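Long-range contact in uroporphyrinogen III synthase (Thermus thermophilus, PDB 1WCW), which probably converts hydroxymethylbilane into uroporphyrinogen III, closing the ring with inversion of one pyrrole on the way to haem and related tetrapyrroles: residues A65-G70 with M161-L166. Sequence-based numbering, arbitrary orientation.
Sequences ATTGVG and MPYRHL
Tyr163 and Thr67 meet tip to tip: the phenol OH lies 2.7 Å from Thr67 OG1 in a hydrogen bond in which either hydroxyl could be the donor. OG1 sits near the plane of the ring, at its edge, while Val69 comes in across the tyrosine and sets CG1 over one face, a CH-pi contact 4.0 Å from the ring centroid. Gly70 fits close to the same ring, its CA 3.6 Å from CE1, and Pro162 rests its CG 3.8 Å from Gly70 O. Thr67 is the N-cap of helix 68-80. With OG1 between its own backbone N and carbonyl carbon (chi1 66°), it accepts from Gly70 N at 3.0 Å, a bent bond of 142°. In the mixed sheet, strand 62-65 leads into this helix with strand 132-137 between it and strand 155-167, and Tyr163 reaches across from the latter to the turn. A phenylalanine in place of Tyr163 would probably leave the capping hydroxyl of Thr67 without its phenol partner. Beyond this first shell, Gln137 OE1 also hydrogen-bonds Thr67 OG1, so three partners grip that oxygen, and Lys43 of strand 39-43 touches both Val69 and Tyr163.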
ATOM      1  N   ALA A  65      13.247  -3.562  -0.083  1.00  8.85           N
ATOM      2  CA  ALA A  65      12.030  -3.825  -0.840  1.00  8.07           C
ATOM      3  C   ALA A  65      10.816  -3.374  -0.047  1.00  8.99           C
ATOM      4  O   ALA A  65      10.692  -3.768   1.115  1.00  9.49           O
ATOM      5  CB  ALA A  65      11.899  -5.351  -1.094  1.00 10.62           C
ATOM      6  N   THR A  66       9.898  -2.674  -0.713  1.00  8.71           N
ATOM      7  CA  THR A  66       8.695  -2.240  -0.058  1.00  8.76           C
ATOM      8  C   THR A  66       7.496  -3.021  -0.478  1.00 10.44           C
ATOM      9  O   THR A  66       6.571  -3.166   0.358  1.00 12.09           O
ATOM     10  CB  THR A  66       8.429  -0.739  -0.289  1.00 11.35           C
ATOM     11  OG1 THR A  66       8.343  -0.454  -1.706  1.00 10.02           O
ATOM     12  CG2 THR A  66       9.528   0.124   0.332  1.00 12.10           C
ATOM     13  N   THR A  67       7.441  -3.577  -1.688  1.00  9.83           N
ATOM     14  CA  THR A  67       6.292  -4.336  -2.110  1.00 11.51           C
ATOM     15  C   THR A  67       6.678  -5.597  -2.876  1.00 10.64           C
ATOM     16  O   THR A  67       7.779  -5.694  -3.502  1.00 10.69           O
ATOM     17  CB  THR A  67       5.342  -3.513  -2.982  1.00 11.41           C
ATOM     18  OG1 THR A  67       5.986  -3.168  -4.229  1.00 11.46           O
ATOM     19  CG2 THR A  67       4.937  -2.216  -2.290  1.00 13.11           C
ATOM     20  N   GLY A  68       5.788  -6.605  -2.841  1.00 12.17           N
ATOM     21  CA  GLY A  68       6.045  -7.844  -3.563  1.00 13.32           C
ATOM     22  C   GLY A  68       6.007  -7.589  -5.040  1.00 10.74           C
ATOM     23  O   GLY A  68       6.858  -8.124  -5.774  1.00 13.04           O
ATOM     24  N   VAL A  69       5.017  -6.825  -5.484  1.00 11.33           N
ATOM     25  CA  VAL A  69       4.885  -6.454  -6.888  1.00 16.08           C
ATOM     26  C   VAL A  69       6.171  -5.776  -7.362  1.00 14.96           C
ATOM     27  O   VAL A  69       6.673  -6.055  -8.456  1.00 12.48           O
ATOM     28  CB  VAL A  69       3.686  -5.491  -7.121  1.00 18.63           C
ATOM     29  CG1 VAL A  69       3.664  -4.995  -8.566  1.00 25.02           C
ATOM     30  CG2 VAL A  69       2.406  -6.251  -6.816  1.00 24.03           C
ATOM     31  N   GLY A  70       6.714  -4.891  -6.547  1.00 12.18           N
ATOM     32  CA  GLY A  70       7.922  -4.188  -6.930  1.00 10.84           C
ATOM     33  C   GLY A  70       9.134  -5.079  -7.071  1.00  9.76           C
ATOM     34  O   GLY A  70       9.942  -4.880  -8.010  1.00 10.14           O
ATOM     35  N   MET A 161      11.943   2.645  -9.221  1.00 10.98           N
ATOM     36  CA  MET A 161      10.478   2.718  -9.227  1.00 13.15           C
ATOM     37  C   MET A 161       9.967   1.990 -10.449  1.00 10.06           C
ATOM     38  O   MET A 161       9.751   2.639 -11.538  1.00 13.59           O
ATOM     39  CB  MET A 161      10.095   4.185  -9.193  1.00 14.41           C
ATOM     40  CG  MET A 161       8.610   4.371  -9.027  1.00 15.22           C
ATOM     41  SD  MET A 161       8.110   6.145  -9.132  1.00 22.37           S
ATOM     42  CE  MET A 161       8.893   6.732  -7.687  1.00 27.75           C
ATOM     43  N   PRO A 162       9.598   0.744 -10.290  1.00  9.58           N
ATOM     44  CA  PRO A 162       9.149  -0.029 -11.476  1.00 11.53           C
ATOM     45  C   PRO A 162       7.685   0.192 -11.853  1.00 14.50           C
ATOM     46  O   PRO A 162       7.209  -0.194 -12.957  1.00 14.88           O
ATOM     47  CB  PRO A 162       9.433  -1.477 -11.071  1.00 15.13           C
ATOM     48  CG  PRO A 162       9.394  -1.463  -9.537  1.00 16.79           C
ATOM     49  CD  PRO A 162       9.897  -0.112  -9.105  1.00  9.88           C
ATOM     50  N   TYR A 163       6.950   0.773 -10.927  1.00 13.39           N
ATOM     51  CA  TYR A 163       5.540   1.081 -11.191  1.00 13.53           C
ATOM     52  C   TYR A 163       5.142   2.191 -10.257  1.00 11.11           C
ATOM     53  O   TYR A 163       5.854   2.520  -9.285  1.00 12.39           O
ATOM     54  CB  TYR A 163       4.643  -0.138 -11.017  1.00 15.37           C
ATOM     55  CG  TYR A 163       4.455  -0.614  -9.582  1.00 13.54           C
ATOM     56  CD1 TYR A 163       5.408  -1.388  -8.952  1.00 14.87           C
ATOM     57  CD2 TYR A 163       3.363  -0.243  -8.852  1.00 15.37           C
ATOM     58  CE1 TYR A 163       5.293  -1.803  -7.616  1.00 15.52           C
ATOM     59  CE2 TYR A 163       3.211  -0.636  -7.524  1.00 16.95           C
ATOM     60  CZ  TYR A 163       4.168  -1.421  -6.916  1.00 12.33           C
ATOM     61  OH  TYR A 163       4.036  -1.828  -5.603  1.00 15.11           O
ATOM     62  N   ARG A 164       3.992   2.790 -10.530  1.00 12.98           N
ATOM     63  CA  ARG A 164       3.526   3.895  -9.723  1.00 14.29           C
ATOM     64  C   ARG A 164       2.064   3.782  -9.385  1.00 14.64           C
ATOM     65  O   ARG A 164       1.231   3.561 -10.251  1.00 14.39           O
ATOM     66  CB  ARG A 164       3.653   5.231 -10.460  1.00 19.51           C
ATOM     67  CG  ARG A 164       5.020   5.755 -10.810  1.00 28.03           C
ATOM     68  CD  ARG A 164       4.816   7.029 -11.656  1.00 34.62           C
ATOM     69  NE  ARG A 164       5.649   8.122 -11.197  1.00 41.01           N
ATOM     70  CZ  ARG A 164       5.724   9.281 -11.826  1.00 45.02           C
ATOM     71  NH1 ARG A 164       6.509  10.242 -11.355  1.00 49.48           N
ATOM     72  NH2 ARG A 164       4.994   9.465 -12.926  1.00 43.94           N
ATOM     73  N   HIS A 165       1.737   3.970  -8.127  1.00 12.45           N
ATOM     74  CA  HIS A 165       0.334   4.134  -7.707  1.00 11.62           C
ATOM     75  C   HIS A 165       0.193   5.635  -7.699  1.00 12.89           C
ATOM     76  O   HIS A 165       1.054   6.362  -7.159  1.00 15.55           O
ATOM     77  CB  HIS A 165       0.094   3.617  -6.267  1.00 13.87           C
ATOM     78  CG  HIS A 165      -0.011   2.168  -6.206  1.00 13.50           C
ATOM     79  ND1 HIS A 165       0.620   1.368  -5.282  1.00 16.85           N
ATOM     80  CD2 HIS A 165      -0.694   1.323  -7.011  1.00 15.68           C
ATOM     81  CE1 HIS A 165       0.335   0.104  -5.516  1.00 13.96           C
ATOM     82  NE2 HIS A 165      -0.462   0.048  -6.566  1.00 19.67           N
ATOM     83  N   LEU A 166      -0.871   6.124  -8.313  1.00 11.61           N
ATOM     84  CA  LEU A 166      -1.171   7.541  -8.316  1.00 11.37           C
ATOM     85  C   LEU A 166      -2.571   7.736  -7.886  1.00 12.76           C
ATOM     86  O   LEU A 166      -3.384   6.836  -7.982  1.00 13.47           O
ATOM     87  CB  LEU A 166      -1.173   8.045  -9.736  1.00 14.89           C
ATOM     88  CG  LEU A 166       0.122   7.839 -10.525  1.00 21.49           C
ATOM     89  CD1 LEU A 166      -0.103   8.025 -12.030  1.00 28.07           C
ATOM     90  CD2 LEU A 166       1.109   8.804  -9.998  1.00 26.62           C
TER